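Local structure of N-alpha-acetyltransferase 35, NatC auxiliary subunit (Saccharomyces cerevisiae, 6YGA) at residues Ala339-Leu342 with Phe343-Phe347; Lys164-Ala168 with Gly169-Glu173; Lys690-Val693 with Asn694-Lys698; Gln608-Lys611 with Asp612-Glu616; Ser211-Ser214 with Leu215-Met219. The protein serves as the auxiliary subunit of the yeast NatC N-terminal acetyltransferase, which acetylates the N-terminal methionine of the L-A virus Gag protein. All coordinates share one frame; numbering follows the deposited sequence.

Contact 1. Residues Ala339-Leu342 with Phe343-Phe347; sequences ARIL and FPLFF
Pro344 sets its ring carbons against the carbonyl oxygens of the preceding turn, making this the proline kink of the short alpha-helix 337-347, which is buried along most of this contact. With no N-H to offer, Pro344 leaves the usual bond to Arg340 O unmade, and its CD lies 3.1 Å from that oxygen. The hydroxyl of Ser403 donates a hydrogen bond to it instead, so the carbonyl is not left without a polar partner. On both sides of the kink the helical pattern persists: Phe343 N bonds to Ala339 O at 3.1 Å, the donor tilted 31° from the carbonyl plane, and Phe346 N reaches Leu342 O at 2.7 Å almost straight along the C=O bond. Ile341 and Leu345, one turn apart, lie side by side and point the same way. CG2 of Ile341 is anti to the backbone N, which brings it along the helix to Leu345 CD1 at 4.0 Å. This pair faces helix 142-167, while Leu342 turns to helices 235-238 and 298-311. Arg340 extends away to a salt bridge with Asp176 and a hydrogen bond to the carbonyl of Arg335, tying the helix to neighbouring loops. Farther along, the Phe347 ring stacks with Tyr399, and on one of its faces, offset toward the rim, stands Phe343 CZ, 4.3 Å above the ring plane.

Contact 2. Residues Lys164-Ala168 with Gly169-Glu173; sequences KLLSA and GIVFE. With EDO (1,2-ethanediol), chain Z.
Leu166, in the last turn of helix 142-167, reaches forward past the helix end to Val171. Its CB points away from the following loop, but with CG anti to the carbonyl carbon (chi1 -73°) the chain swings back: one methyl, CD2, comes to 4.0 Å from Val171 CG2, and the two side chains meet at a slant. The Leu166 side chain also touches Leu177 and Phe179 of the loop, so the leucine joins the last helical turn to the chain that follows it. Ala168 CB adds a smaller apolar contact at 4.0 Å from Ile170 CG1.

The backbone turns between the partners of both pairs, at Gly169. Gly169 N donates to Leu166 O at 3.1 Å, well above the carbonyl plane, and Gly169 itself takes a positive phi of 70°, which carries the chain out of helical geometry. One water continues the connection, donating to Leu165 O at 3.0 Å and weakly accepting from Ile170 N. The hydroxyl of Ser167 turns back to Lys164 O within the helix.

Beyond the turn, an ethanediol molecule, probably from the crystallisation liquor, donates through O1 to Gly169 O and through O2 to Val171 O; its O1 also sits 3.7 Å above the centre of the Phe172 ring. Arg408 makes a cation-pi contact with that ring, and Gln404 bonds to Ile170 O. The arrangement is a helix C-terminus closed by a glycine of positive phi, with apolar side chains spanning the exit from helix to loop.

Contact 3. Residues Lys690-Val693 with Asn694-Lys698; sequences KVIV and NTLKK
Helix 668-701, a long alpha-helix within the TPR-related region of the protein, contributes two regular turns here, its i to i+4 bonds accompanied by matching pairs of side chains. Val691 and Thr695 are joined through a polar contact, hydroxyl to backbone carbonyl. Thr695 OG1, anti to its carbonyl carbon (chi1 -66°), folds back over the previous turn and donates to Val691 O at 2.9 Å. The backbone N of Thr695 binds the same oxygen at 2.9 Å, and the two donors arrive from opposite faces of the carbonyl plane. A single acceptor is thus gripped twice, which satisfies the threonine hydroxyl within its own helix.

The next pair is apolar. Ile692 and Leu696 run side by side, with Ile692 CG2 3.7 Å from Leu696 CD1, and they make the buried side of the helix here: Ile692 leans on Gln558 and Leu562 of helix 511-564, and Leu696 on Phe565 and Leu567 just beyond it.

Val693 and Lys697 form a third, mixed pair, directed at helix 619-653. The aliphatic part of the lysine passes along the valine, then the chain bends at its last torsion (chi4 -65°) and sends NZ into a salt bridge with Asp623, while Val693 rests on Thr630. The hydrocarbon stem is therefore used for packing and the ammonium group for charge pairing with the adjacent helix. Where stem and valine come nearest, Lys697 CE lies 3.6 Å from Val693 CG1.

Contact 4. Residues Gln608-Lys611 with Asp612-Glu616; sequences QTLK and DFVIE
Leu610 O, at the C-terminus of helix 603-613, accepts from Val614 N at 2.9 Å, nearly in line with the carbonyl, and weakly from Phe613 N. The helix ends here, Val614 being the first residue to leave helical geometry. The turn tightens as it finishes: Thr609 O also receives two donors, Asp612 N and Phe613 N, both weakly, so three-residue and four-residue spacings coexist. Asp612 N keeps its regular bond to Gln608 O.

Side chains follow the same spacing. Leu610 CD1 meets Val614 CG2 at 3.7 Å, the two chains crossing at an angle, and both rest on Lys563 of helix 511-564. Thr609 and Phe613 lie alongside each other: the threonine methyl CG2 comes in at the edge of the ring, in its plane, 3.8 Å from CE2. Thr609 turns its hydroxyl the other way, to Val605 O, leaving this methyl for the aromatic contact. The ring then meets Phe557 of helix 511-564 edge-to-face, and Thr609 and Leu610 pack on Tyr466 of helix 465-506. Past the helix end, Ile615 continues the chain onto helix 619-653.

On the exposed side, Gln608 bends at its second torsion (chi2 61°) and brings its amide NE2 to the carboxylate of Asp612, the amide and carboxylate planes standing 60° apart. The bond is weak because its N-H points well off the acceptor, with an angle of 120° at the hydrogen, and Gln608 NE2 stays 3.3 Å from Asp612 OD1.

Contact 5. Residues Ser211-Ser214 with Leu215-Met219; sequences SDDS and LHLTM
Ser214 and His216 meet at the start of helix 215-231, where the serine is the N-cap. With OG anti to its own backbone N (chi1 170°), the Ser214 hydroxyl turns toward the first turn and accepts from His216 N, a weak capping bond of 3.4 Å. The same oxygen lies at the edge of the imidazole, in the ring plane, 3.9 Å from His216 ND1. The ring itself leads away from the loop and packs against Leu86 and Ala87 of helix 85-104.

Thr218 closes the first turn onto Ser214. Its OG1, anti to the carbonyl carbon, comes back along the helix and donates to Ser214 O at 3.0 Å, from above the carbonyl plane, while Thr218 N binds the same oxygen at 3.0 Å. The cap residue is thus held through both its hydroxyl and its carbonyl, and the threonine hydroxyl is satisfied locally. The rest of Thr218 touches Ile260 of helix 245-260, which the selenomethionine at Met219 also meets.

Leu217 faces back toward the incoming loop and crosses Asp213 at a slant. The two acidic residues before the cap, Asp212 and Asp213, stand near the helix N-terminus, where their charge would probably suit the helix dipole. The leucine methyl CD2 lies against oxygens of both, 4.1 Å from Asp213 OD1 and 3.3 Å from Asp212 O.

How the contacts relate
Contact 1 is the buried one, a proline-kinked helix near the centre of the chain; contact 2, a helix exit, packs directly on it, Pro344 meeting Ile170 and Ile341 meeting Val171. Together they join the two sequence families of the protein. Contacts 2 and 3 are partly buried, contacts 4 and 5 at the surface. Contacts 3 and 4 lie about 20 Å apart between centres and do not touch, yet both lean on helices 511-564 and 619-653. Contact 5 is about 74 Å from contact 4 between centres, across the chain's centre. Contacts 2 and 4 close helix ends with backbone turns and apolar pairs, whereas contacts 3 and 5 share a threonine hydroxyl doubling a backbone bond.

Contact 1. Residues Ala339-Leu342 with Phe343-Phe347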
# COMPACT_ATOMS: atom_id res chain seq x y z
N ALA B 339 -1.66 -11.08 -10.14
CA ALA B 339 -2.46 -12.13 -9.52
C ALA B 339 -3.43 -11.56 -8.49
O ALA B 339 -4.53 -12.09 -8.32
CB ALA B 339 -1.54 -13.17 -8.87
N ARG B 340 -3.04 -10.49 -7.81
CA ARG B 340 -3.92 -9.91 -6.80
C ARG B 340 -5.09 -9.18 -7.43
O ARG B 340 -6.19 -9.16 -6.87
CB ARG B 340 -3.13 -8.99 -5.87
CG ARG B 340 -2.15 -9.73 -4.99
CD ARG B 340 -1.64 -8.88 -3.83
NE ARG B 340 -0.74 -7.82 -4.26
CZ ARG B 340 -1.06 -6.53 -4.30
NH1 ARG B 340 -2.27 -6.14 -3.92
NH2 ARG B 340 -0.16 -5.64 -4.70
N ILE B 341 -4.88 -8.55 -8.59
CA ILE B 341 -6.01 -7.99 -9.33
C ILE B 341 -6.85 -9.11 -9.92
O ILE B 341 -8.08 -9.03 -9.98
CB ILE B 341 -5.52 -7.03 -10.43
CG1 ILE B 341 -4.66 -5.92 -9.82
CG2 ILE B 341 -6.70 -6.45 -11.20
CD1 ILE B 341 -4.05 -4.99 -10.87
N LEU B 342 -6.19 -10.19 -10.37
CA LEU B 342 -6.89 -11.24 -11.10
C LEU B 342 -7.89 -11.97 -10.22
O LEU B 342 -9.00 -12.30 -10.67
CB LEU B 342 -5.87 -12.22 -11.68
CG LEU B 342 -6.39 -13.16 -12.77
CD1 LEU B 342 -6.88 -12.35 -13.95
CD2 LEU B 342 -5.29 -14.12 -13.19
N PHE B 343 -7.54 -12.20 -8.95
CA PHE B 343 -8.39 -13.03 -8.09
C PHE B 343 -9.80 -12.47 -7.93
O PHE B 343 -10.76 -13.22 -8.20
CB PHE B 343 -7.69 -13.24 -6.74
CG PHE B 343 -8.62 -13.69 -5.65
CD1 PHE B 343 -9.14 -14.97 -5.64
CD2 PHE B 343 -8.98 -12.82 -4.64
CE1 PHE B 343 -10.00 -15.37 -4.64
CE2 PHE B 343 -9.84 -13.21 -3.64
CZ PHE B 343 -10.35 -14.49 -3.63
N PRO B 344 -10.02 -11.21 -7.52
CA PRO B 344 -11.42 -10.76 -7.39
C PRO B 344 -12.18 -10.76 -8.71
O PRO B 344 -13.38 -11.04 -8.71
CB PRO B 344 -11.27 -9.35 -6.80
CG PRO B 344 -9.94 -9.35 -6.15
CD PRO B 344 -9.09 -10.17 -7.06
N LEU B 345 -11.51 -10.45 -9.82
CA LEU B 345 -12.19 -10.49 -11.12
C LEU B 345 -12.48 -11.91 -11.56
O LEU B 345 -13.51 -12.17 -12.19
CB LEU B 345 -11.35 -9.76 -12.17
CG LEU B 345 -11.09 -8.29 -11.85
CD1 LEU B 345 -10.13 -7.67 -12.86
CD2 LEU B 345 -12.40 -7.54 -11.81
N PHE B 346 -11.58 -12.85 -11.25
CA PHE B 346 -11.80 -14.26 -11.53
C PHE B 346 -12.82 -14.87 -10.58
O PHE B 346 -13.56 -15.78 -10.97
CB PHE B 346 -10.47 -15.01 -11.44
CG PHE B 346 -10.54 -16.45 -11.84
CD1 PHE B 346 -10.43 -16.82 -13.17
CD2 PHE B 346 -10.71 -17.44 -10.88
CE1 PHE B 346 -10.49 -18.15 -13.54
CE2 PHE B 346 -10.77 -18.77 -11.25
CZ PHE B 346 -10.66 -19.13 -12.58
N PHE B 347 -12.87 -14.38 -9.34
CA PHE B 347 -13.78 -14.92 -8.34
C PHE B 347 -15.19 -14.36 -8.49
O PHE B 347 -16.17 -15.10 -8.40
CB PHE B 347 -13.22 -14.63 -6.94
CG PHE B 347 -13.92 -15.35 -5.83
CD1 PHE B 347 -13.80 -16.73 -5.69
CD2 PHE B 347 -14.67 -14.65 -4.90
CE1 PHE B 347 -14.44 -17.39 -4.66
CE2 PHE B 347 -15.30 -15.31 -3.86
CZ PHE B 347 -15.19 -16.68 -3.74

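Contact 2. Residues Lys164-Ala168 with Gly169-Glu173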
# COMPACT_ATOMS: atom_id res chain seq x y z
N LYS B 164 -6.85 -2.49 -18.50
CA LYS B 164 -8.18 -3.03 -18.26
C LYS B 164 -8.29 -3.58 -16.84
O LYS B 164 -9.33 -3.42 -16.19
CB LYS B 164 -8.52 -4.11 -19.28
CG LYS B 164 -8.44 -3.67 -20.73
CD LYS B 164 -9.04 -4.72 -21.65
CE LYS B 164 -8.89 -4.32 -23.11
NZ LYS B 164 -9.71 -5.18 -24.00
N LEU B 165 -7.24 -4.24 -16.36
CA LEU B 165 -7.24 -4.78 -15.01
C LEU B 165 -7.39 -3.67 -13.98
O LEU B 165 -8.16 -3.80 -13.01
CB LEU B 165 -5.96 -5.57 -14.75
CG LEU B 165 -5.76 -6.87 -15.54
CD1 LEU B 165 -4.43 -7.51 -15.18
CD2 LEU B 165 -6.90 -7.82 -15.26
N LEU B 166 -6.66 -2.56 -14.16
CA LEU B 166 -6.75 -1.45 -13.21
C LEU B 166 -8.09 -0.74 -13.29
O LEU B 166 -8.53 -0.15 -12.29
CB LEU B 166 -5.61 -0.46 -13.46
CG LEU B 166 -4.22 -0.93 -13.03
CD1 LEU B 166 -3.18 0.13 -13.34
CD2 LEU B 166 -4.22 -1.27 -11.54
N SER B 167 -8.76 -0.77 -14.45
CA SER B 167 -10.04 -0.09 -14.58
C SER B 167 -11.11 -0.69 -13.68
O SER B 167 -12.09 -0.01 -13.36
CB SER B 167 -10.51 -0.11 -16.03
OG SER B 167 -10.76 -1.43 -16.47
N ALA B 168 -10.94 -1.94 -13.26
CA ALA B 168 -11.92 -2.58 -12.38
C ALA B 168 -11.87 -2.04 -10.96
O ALA B 168 -12.78 -2.32 -10.18
CB ALA B 168 -11.70 -4.09 -12.37
N GLY B 169 -10.84 -1.27 -10.60
CA GLY B 169 -10.74 -0.72 -9.27
C GLY B 169 -10.47 -1.72 -8.17
O GLY B 169 -10.82 -1.47 -7.02
N ILE B 170 -9.86 -2.86 -8.51
CA ILE B 170 -9.60 -3.89 -7.50
C ILE B 170 -8.55 -3.42 -6.51
O ILE B 170 -8.77 -3.44 -5.29
CB ILE B 170 -9.19 -5.21 -8.18
CG1 ILE B 170 -10.35 -5.77 -9.01
CG2 ILE B 170 -8.71 -6.21 -7.14
CD1 ILE B 170 -11.65 -5.91 -8.24
N VAL B 171 -7.39 -2.99 -7.00
CA VAL B 171 -6.31 -2.51 -6.14
C VAL B 171 -6.17 -1.00 -6.29
O VAL B 171 -6.94 -0.36 -7.02
CB VAL B 171 -4.99 -3.22 -6.46
CG1 VAL B 171 -5.13 -4.73 -6.25
CG2 VAL B 171 -4.54 -2.91 -7.87
N PHE B 172 -5.19 -0.43 -5.60
CA PHE B 172 -5.03 1.02 -5.51
C PHE B 172 -3.97 1.50 -6.49
O PHE B 172 -2.86 0.96 -6.53
CB PHE B 172 -4.66 1.42 -4.08
CG PHE B 172 -5.73 1.12 -3.07
CD1 PHE B 172 -5.86 -0.15 -2.52
CD2 PHE B 172 -6.63 2.10 -2.69
CE1 PHE B 172 -6.86 -0.42 -1.59
CE2 PHE B 172 -7.63 1.83 -1.77
CZ PHE B 172 -7.74 0.57 -1.22
N GLU B 173 -4.32 2.51 -7.28
CA GLU B 173 -3.42 3.04 -8.29
C GLU B 173 -2.23 3.75 -7.65
O GLU B 173 -2.35 4.35 -6.57
CB GLU B 173 -4.16 4.00 -9.22
CG GLU B 173 -4.74 5.21 -8.50
CD GLU B 173 -5.58 6.09 -9.41
OE1 GLU B 173 -6.56 5.58 -10.00
OE2 GLU B 173 -5.26 7.30 -9.53
C1 EDO Z . -10.16 1.11 -4.79
O1 EDO Z . -9.27 -0.01 -4.77
C2 EDO Z . -9.59 2.20 -5.69
O2 EDO Z . -9.48 1.71 -7.03
O HOH W 1 -7.75 -2.57 -10.35

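Contact 3. Residues Lys690-Val693 with Asn694-Lys698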
# COMPACT_ATOMS: atom_id res chain seq x y z
N LYS B 690 13.14 -18.03 28.95
CA LYS B 690 14.25 -18.53 29.77
C LYS B 690 15.44 -17.58 29.71
O LYS B 690 16.09 -17.34 30.73
CB LYS B 690 14.65 -19.93 29.32
CG LYS B 690 13.56 -20.97 29.50
CD LYS B 690 13.74 -22.14 28.53
CE LYS B 690 12.53 -23.06 28.55
NZ LYS B 690 12.48 -23.97 27.38
N VAL B 691 15.74 -17.03 28.53
CA VAL B 691 16.85 -16.10 28.41
C VAL B 691 16.61 -14.86 29.27
O VAL B 691 17.51 -14.39 29.97
CB VAL B 691 17.08 -15.73 26.93
CG1 VAL B 691 18.03 -14.54 26.81
CG2 VAL B 691 17.63 -16.93 26.17
N ILE B 692 15.38 -14.34 29.24
CA ILE B 692 15.06 -13.14 30.01
C ILE B 692 15.25 -13.39 31.50
O ILE B 692 15.87 -12.59 32.21
CB ILE B 692 13.62 -12.68 29.70
CG1 ILE B 692 13.53 -12.17 28.26
CG2 ILE B 692 13.16 -11.61 30.68
CD1 ILE B 692 12.15 -11.66 27.89
N VAL B 693 14.74 -14.52 32.00
CA VAL B 693 14.80 -14.80 33.43
C VAL B 693 16.24 -14.99 33.89
O VAL B 693 16.66 -14.45 34.93
CB VAL B 693 13.93 -16.02 33.77
CG1 VAL B 693 14.30 -16.60 35.12
CG2 VAL B 693 12.46 -15.62 33.75
N ASN B 694 17.03 -15.76 33.14
CA ASN B 694 18.43 -15.95 33.49
C ASN B 694 19.20 -14.64 33.47
O ASN B 694 20.05 -14.39 34.33
CB ASN B 694 19.08 -16.97 32.56
CG ASN B 694 18.47 -18.35 32.69
OD1 ASN B 694 18.44 -19.13 31.73
ND2 ASN B 694 17.97 -18.67 33.88
N THR B 695 18.90 -13.77 32.49
CA THR B 695 19.61 -12.50 32.39
C THR B 695 19.26 -11.58 33.55
O THR B 695 20.14 -10.91 34.11
CB THR B 695 19.29 -11.83 31.05
OG1 THR B 695 19.82 -12.62 29.98
CG2 THR B 695 19.90 -10.43 30.99
N LEU B 696 17.99 -11.53 33.94
CA LEU B 696 17.54 -10.53 34.91
C LEU B 696 17.86 -10.93 36.35
O LEU B 696 18.08 -10.05 37.19
CB LEU B 696 16.05 -10.28 34.74
CG LEU B 696 15.72 -9.68 33.37
CD1 LEU B 696 14.26 -9.28 33.28
CD2 LEU B 696 16.64 -8.51 33.09
N LYS B 697 17.89 -12.23 36.64
CA LYS B 697 18.31 -12.67 37.97
C LYS B 697 19.76 -12.30 38.24
O LYS B 697 20.10 -11.85 39.34
CB LYS B 697 18.10 -14.18 38.11
CG LYS B 697 16.65 -14.60 38.24
CD LYS B 697 16.52 -16.11 38.30
CE LYS B 697 15.10 -16.54 38.65
NZ LYS B 697 14.70 -16.11 40.01
N LYS B 698 20.64 -12.47 37.24
CA LYS B 698 22.02 -12.04 37.40
C LYS B 698 22.13 -10.53 37.51
O LYS B 698 23.00 -10.01 38.22
CB LYS B 698 22.87 -12.54 36.23
CG LYS B 698 22.93 -14.05 36.07
CD LYS B 698 23.87 -14.44 34.94
CE LYS B 698 25.28 -13.96 35.20
NZ LYS B 698 25.85 -14.56 36.44

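Contact 4. Residues Gln608-Lys611 with Asp612-Glu616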
# COMPACT_ATOMS: atom_id res chain seq x y z
N GLN B 608 -6.05 -2.30 35.90
CA GLN B 608 -6.20 -3.24 37.00
C GLN B 608 -5.76 -4.64 36.59
O GLN B 608 -5.11 -5.35 37.37
CB GLN B 608 -7.65 -3.25 37.48
CG GLN B 608 -7.91 -4.21 38.63
CD GLN B 608 -7.11 -3.87 39.87
OE1 GLN B 608 -6.82 -2.70 40.13
NE2 GLN B 608 -6.74 -4.89 40.63
N THR B 609 -6.09 -5.05 35.36
CA THR B 609 -5.70 -6.38 34.89
C THR B 609 -4.18 -6.54 34.91
O THR B 609 -3.67 -7.59 35.32
CB THR B 609 -6.24 -6.61 33.48
OG1 THR B 609 -7.68 -6.56 33.51
CG2 THR B 609 -5.81 -7.97 32.96
N LEU B 610 -3.45 -5.51 34.48
CA LEU B 610 -1.99 -5.58 34.50
C LEU B 610 -1.45 -5.69 35.92
O LEU B 610 -0.46 -6.39 36.17
CB LEU B 610 -1.40 -4.36 33.79
CG LEU B 610 0.13 -4.26 33.74
CD1 LEU B 610 0.72 -5.51 33.11
CD2 LEU B 610 0.57 -3.02 32.99
N LYS B 611 -2.10 -5.01 36.88
CA LYS B 611 -1.63 -5.06 38.26
C LYS B 611 -1.72 -6.47 38.84
O LYS B 611 -0.88 -6.86 39.66
CB LYS B 611 -2.43 -4.08 39.12
CG LYS B 611 -1.80 -3.81 40.48
CD LYS B 611 -2.56 -2.75 41.27
CE LYS B 611 -3.77 -3.34 41.97
NZ LYS B 611 -3.38 -4.26 43.07
N ASP B 612 -2.71 -7.25 38.41
CA ASP B 612 -2.84 -8.62 38.89
C ASP B 612 -1.78 -9.53 38.29
O ASP B 612 -1.38 -10.52 38.92
CB ASP B 612 -4.23 -9.16 38.59
CG ASP B 612 -5.33 -8.29 39.16
OD1 ASP B 612 -5.14 -7.74 40.26
OD2 ASP B 612 -6.39 -8.16 38.51
N PHE B 613 -1.32 -9.22 37.07
CA PHE B 613 -0.26 -10.01 36.45
C PHE B 613 1.12 -9.66 37.01
O PHE B 613 1.96 -10.54 37.18
CB PHE B 613 -0.27 -9.79 34.93
CG PHE B 613 -1.26 -10.64 34.20
CD1 PHE B 613 -0.97 -11.97 33.90
CD2 PHE B 613 -2.46 -10.12 33.77
CE1 PHE B 613 -1.87 -12.75 33.21
CE2 PHE B 613 -3.37 -10.89 33.08
CZ PHE B 613 -3.07 -12.21 32.80
N VAL B 614 1.36 -8.38 37.30
CA VAL B 614 2.68 -7.93 37.70
C VAL B 614 3.00 -8.41 39.11
O VAL B 614 2.15 -8.38 40.01
CB VAL B 614 2.77 -6.39 37.61
CG1 VAL B 614 4.03 -5.88 38.29
CG2 VAL B 614 2.74 -5.95 36.16
N ILE B 615 4.23 -8.88 39.31
CA ILE B 615 4.68 -9.36 40.61
C ILE B 615 5.29 -8.18 41.35
O ILE B 615 6.38 -7.71 41.01
CB ILE B 615 5.70 -10.50 40.45
CG1 ILE B 615 5.20 -11.53 39.45
CG2 ILE B 615 5.97 -11.16 41.79
CD1 ILE B 615 6.25 -12.53 39.03
N GLU B 616 4.58 -7.70 42.37
CA GLU B 616 5.08 -6.59 43.18
C GLU B 616 5.83 -7.05 44.42
O GLU B 616 6.39 -6.22 45.14
CB GLU B 616 3.93 -5.66 43.59
CG GLU B 616 4.28 -4.18 43.52
CD GLU B 616 4.49 -3.69 42.09
OE1 GLU B 616 3.52 -3.67 41.31
OE2 GLU B 616 5.64 -3.33 41.75

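Contact 5. Residues Ser211-Ser214 with Leu215-Met219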
# COMPACT_ATOMS: atom_id res chain seq x y z
N SER B 211 19.84 -20.78 -40.43
CA SER B 211 20.62 -22.02 -40.36
C SER B 211 21.61 -21.99 -39.21
O SER B 211 21.76 -22.98 -38.48
CB SER B 211 21.34 -22.25 -41.69
OG SER B 211 22.04 -21.10 -42.11
N ASP B 212 22.31 -20.87 -39.03
CA ASP B 212 23.28 -20.76 -37.95
C ASP B 212 22.58 -20.67 -36.60
O ASP B 212 21.57 -20.00 -36.45
CB ASP B 212 24.17 -19.53 -38.16
CG ASP B 212 25.32 -19.80 -39.12
OD1 ASP B 212 25.97 -20.86 -39.01
OD2 ASP B 212 25.57 -18.94 -40.00
N ASP B 213 23.14 -21.38 -35.62
CA ASP B 213 22.62 -21.39 -34.26
C ASP B 213 23.61 -20.70 -33.33
O ASP B 213 24.78 -21.10 -33.27
CB ASP B 213 22.33 -22.81 -33.78
CG ASP B 213 21.01 -23.34 -34.29
OD1 ASP B 213 20.47 -22.78 -35.27
OD2 ASP B 213 20.49 -24.32 -33.71
N SER B 214 23.15 -19.67 -32.63
CA SER B 214 23.96 -18.94 -31.67
C SER B 214 23.18 -18.78 -30.37
O SER B 214 21.96 -18.96 -30.33
CB SER B 214 24.36 -17.56 -32.22
OG SER B 214 24.95 -16.76 -31.21
N LEU B 215 23.91 -18.46 -29.30
CA LEU B 215 23.27 -18.23 -28.02
C LEU B 215 22.33 -17.02 -28.08
O LEU B 215 21.27 -17.02 -27.44
CB LEU B 215 24.32 -18.04 -26.93
CG LEU B 215 24.89 -19.30 -26.27
CD1 LEU B 215 25.81 -18.94 -25.11
CD2 LEU B 215 23.77 -20.21 -25.80
N HIS B 216 22.71 -15.99 -28.84
CA HIS B 216 21.82 -14.85 -29.02
C HIS B 216 20.53 -15.25 -29.71
O HIS B 216 19.45 -14.75 -29.38
CB HIS B 216 22.53 -13.74 -29.80
CG HIS B 216 23.65 -13.08 -29.06
ND1 HIS B 216 24.91 -13.63 -28.96
CD2 HIS B 216 23.69 -11.91 -28.38
CE1 HIS B 216 25.68 -12.82 -28.25
NE2 HIS B 216 24.97 -11.77 -27.88
N LEU B 217 20.62 -16.16 -30.69
CA LEU B 217 19.42 -16.62 -31.38
C LEU B 217 18.52 -17.42 -30.45
O LEU B 217 17.30 -17.25 -30.45
CB LEU B 217 19.80 -17.45 -32.60
CG LEU B 217 18.63 -17.96 -33.44
CD1 LEU B 217 17.95 -16.81 -34.16
CD2 LEU B 217 19.11 -19.01 -34.42
N THR B 218 19.11 -18.31 -29.64
CA THR B 218 18.33 -19.04 -28.65
C THR B 218 17.64 -18.09 -27.68
O THR B 218 16.47 -18.28 -27.34
CB THR B 218 19.23 -20.02 -27.88
OG1 THR B 218 20.04 -20.76 -28.81
CG2 THR B 218 18.39 -20.99 -27.07
N MSE B 219 18.35 -17.05 -27.25
CA MSE B 219 17.78 -16.02 -26.39
C MSE B 219 16.53 -15.38 -27.00
O MSE B 219 15.51 -15.24 -26.33
CB MSE B 219 18.82 -14.94 -26.11
CG MSE B 219 19.65 -15.17 -24.86
SE MSE B 219 18.77 -14.47 -23.28
CE MSE B 219 18.87 -12.56 -23.71